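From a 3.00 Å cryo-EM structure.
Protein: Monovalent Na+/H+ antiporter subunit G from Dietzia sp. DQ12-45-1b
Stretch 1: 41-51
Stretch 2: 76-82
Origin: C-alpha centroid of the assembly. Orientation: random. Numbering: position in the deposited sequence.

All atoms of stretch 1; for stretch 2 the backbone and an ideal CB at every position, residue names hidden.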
# COMPACT_ATOMS: atom_id res chain seq x y z
N ALA E 41 27.64 46.84 -0.54
CA ALA E 41 26.46 47.70 -0.42
C ALA E 41 25.39 47.05 0.45
O ALA E 41 24.72 47.74 1.23
CB ALA E 41 25.90 48.01 -1.81
N ILE E 42 25.22 45.73 0.33
CA ILE E 42 24.15 45.05 1.06
C ILE E 42 24.45 45.04 2.55
O ILE E 42 23.55 45.28 3.37
CB ILE E 42 23.96 43.62 0.51
CG1 ILE E 42 23.27 43.67 -0.85
CG2 ILE E 42 23.14 42.79 1.48
CD1 ILE E 42 22.05 44.54 -0.89
N GLY E 43 25.70 44.76 2.94
CA GLY E 43 26.05 44.74 4.35
C GLY E 43 25.65 46.00 5.09
O GLY E 43 25.35 45.95 6.28
N ALA E 44 25.63 47.13 4.40
CA ALA E 44 25.18 48.38 5.00
C ALA E 44 23.68 48.60 4.82
O ALA E 44 23.00 49.01 5.77
CB ALA E 44 25.94 49.56 4.41
N ALA E 45 23.15 48.32 3.63
CA ALA E 45 21.74 48.62 3.36
C ALA E 45 20.82 47.72 4.17
O ALA E 45 19.94 48.21 4.90
CB ALA E 45 21.46 48.48 1.87
N ALA E 46 21.00 46.40 4.07
CA ALA E 46 20.12 45.47 4.77
C ALA E 46 20.17 45.65 6.28
O ALA E 46 19.22 45.27 6.97
CB ALA E 46 20.48 44.03 4.41
N GLY E 47 21.24 46.24 6.81
CA GLY E 47 21.31 46.50 8.23
C GLY E 47 20.65 47.81 8.61
O GLY E 47 19.73 47.82 9.44
N LEU E 48 21.10 48.91 8.00
CA LEU E 48 20.56 50.22 8.35
C LEU E 48 19.08 50.32 8.05
O LEU E 48 18.29 50.74 8.91
CB LEU E 48 21.33 51.32 7.61
CG LEU E 48 22.81 51.48 7.98
CD1 LEU E 48 23.46 52.50 7.07
CD2 LEU E 48 23.00 51.87 9.44
N GLY E 49 18.67 49.97 6.83
CA GLY E 49 17.26 50.08 6.48
C GLY E 49 16.37 49.27 7.39
O GLY E 49 15.31 49.74 7.83
N LEU E 50 16.79 48.05 7.73
CA LEU E 50 15.95 47.20 8.56
C LEU E 50 15.91 47.70 10.00
O LEU E 50 14.85 47.66 10.64
CB LEU E 50 16.44 45.75 8.51
CG LEU E 50 15.55 44.77 9.28
CD1 LEU E 50 14.09 45.02 8.99
CD2 LEU E 50 15.91 43.34 8.96
N VAL E 51 17.03 48.19 10.53
CA VAL E 51 17.00 48.76 11.88
C VAL E 51 16.10 49.98 11.92
O VAL E 51 15.33 50.18 12.87
CB VAL E 51 18.43 49.09 12.35
CG1 VAL E 51 18.39 50.00 13.56
CG2 VAL E 51 19.18 47.81 12.67
N UNK E 76 21.19 42.65 16.93
CA UNK E 76 21.29 41.39 16.20
C UNK E 76 21.18 41.61 14.70
O UNK E 76 21.89 40.97 13.92
CB UNK E 76 20.21 40.42 16.67
N UNK E 77 20.30 42.52 14.27
CA UNK E 77 20.18 42.83 12.85
C UNK E 77 21.46 43.42 12.30
O UNK E 77 21.91 43.04 11.22
CB UNK E 77 19.02 43.80 12.61
N UNK E 78 22.07 44.35 13.04
CA UNK E 78 23.33 44.94 12.59
C UNK E 78 24.41 43.88 12.44
O UNK E 78 25.03 43.74 11.37
CB UNK E 78 23.79 46.02 13.57
N UNK E 79 24.64 43.10 13.50
CA UNK E 79 25.69 42.09 13.47
C UNK E 79 25.42 41.04 12.40
O UNK E 79 26.36 40.59 11.72
CB UNK E 79 25.82 41.42 14.84
N UNK E 80 24.16 40.66 12.20
CA UNK E 80 23.85 39.62 11.23
C UNK E 80 23.98 40.13 9.81
O UNK E 80 24.51 39.42 8.94
CB UNK E 80 22.44 39.08 11.46
N UNK E 81 23.54 41.36 9.54
CA UNK E 81 23.71 41.92 8.21
C UNK E 81 25.18 42.17 7.89
O UNK E 81 25.55 42.20 6.71
CB UNK E 81 22.92 43.22 8.08
N UNK E 82 26.02 42.36 8.91
CA UNK E 82 27.45 42.44 8.65
C UNK E 82 28.03 41.06 8.34
O UNK E 82 28.68 40.86 7.31
CB UNK E 82 28.17 43.06 9.85

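Two helices of one chain run nearly antiparallel here, with 164° between their directions and axes that approach to 8.3 Å. That is close packing, and stretch 1 has glycines at 43 and 47, where nothing projects beyond the backbone.

Position 76 has its ideal CB more than 5.5 Å from every atom of stretch 1. This contact sets no rule for it, and any residue that tolerates a helix would do. It is Leu76, which leaves stretch 1 untouched.

Position 77 points toward stretch 1, its ideal CB 4.0 Å from Val51 CG2 and 4.8 Å from Leu50 CD2. The surface on offer is aliphatic, so a leucine or methionine would seem natural, but a long polar chain with a hydrocarbon stem could also lie along it. The deposited residue is Gln77. With chi1 m and chi2 t its chain is extended, and the amide reaches the two aliphatic side chains: Gln77 NE2 comes to 3.4 Å from Leu50 CG and Gln77 OE1 to 3.4 Å from Val51 CG2. These are packing contacts; the amide makes no hydrogen bond to stretch 1.

Position 78 starts sideways, its ideal CB 5.0 Å from Val51 CG2, while its CA lies just 5.1 Å from the CA of Gly47. Gly47 offers only backbone here, with Leu48 and Val51 near it, and a large apolar group could pack against them if its end came nearer to stretch 1. Leucine, methionine or an aromatic would all be reasonable. Phe78 takes the place, and its ring comes nearer than its CB direction suggests. Val51 CG2 sits over one face, 3.6 Å from the Phe78 ring centroid and 13° off the normal, a CH-pi contact. Leu48 CD2 meets the ring edge, 3.6 Å from Phe78 CE1.

Positions 79 and 80 have ideal CBs with nothing of stretch 1 within 5.5 Å, and the choice is left open. They are Ala79 and Ser80, neither of which touches stretch 1.

Position 81 is the most constrained. Its CB points toward stretch 1, 3.7 Å from Gly47 CA and 4.1 Å from both Gly43 O and Ala46 C. The hollow is shallow and floored by backbone, which favours alanine, serine or perhaps cysteine; the nearby carbonyl rewards a donor. Ser81 fits as a knob among Ile42, Gly43, Ala46 and Gly47. With chi1 t, Ser81 OG donates a hydrogen bond to Gly43 O at 3.1 Å. Gly47 N is equally near Ser81 OG, at 3.1 Å, but the angle is poor and no bond forms. An ideal CB on Gly47 would lie 3.3 Å from Ser81 OG. Gly43 CA makes a CA-H...O contact with Ser81 O at 3.5 Å.

Position 82 has its CA 5.1 Å from the CA of Gly43, yet its CB points away, so many side chains could be accommodated as far as stretch 1 is concerned. It is Ala82, whose methyl makes no contact with stretch 1.

Stretch 2, residues 76-82: LQFASSA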
# COMPACT_ATOMS: atom_id res chain seq x y z
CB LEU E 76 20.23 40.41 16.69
CG LEU E 76 20.48 39.82 18.07
CD1 LEU E 76 19.54 38.67 18.34
CD2 LEU E 76 21.93 39.37 18.20
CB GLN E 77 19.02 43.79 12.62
CG GLN E 77 17.66 43.20 12.92
CD GLN E 77 16.54 44.21 12.75
OE1 GLN E 77 16.75 45.41 12.85
NE2 GLN E 77 15.34 43.72 12.48
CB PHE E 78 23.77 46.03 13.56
CG PHE E 78 23.19 47.38 13.25
CD1 PHE E 78 23.22 47.88 11.96
CD2 PHE E 78 22.62 48.15 14.25
CE1 PHE E 78 22.69 49.12 11.67
CE2 PHE E 78 22.09 49.39 13.96
CZ PHE E 78 22.12 49.87 12.67
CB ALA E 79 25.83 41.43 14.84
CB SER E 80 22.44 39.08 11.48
OG SER E 80 21.46 39.93 10.93
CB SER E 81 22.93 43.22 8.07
OG SER E 81 23.13 43.80 6.79
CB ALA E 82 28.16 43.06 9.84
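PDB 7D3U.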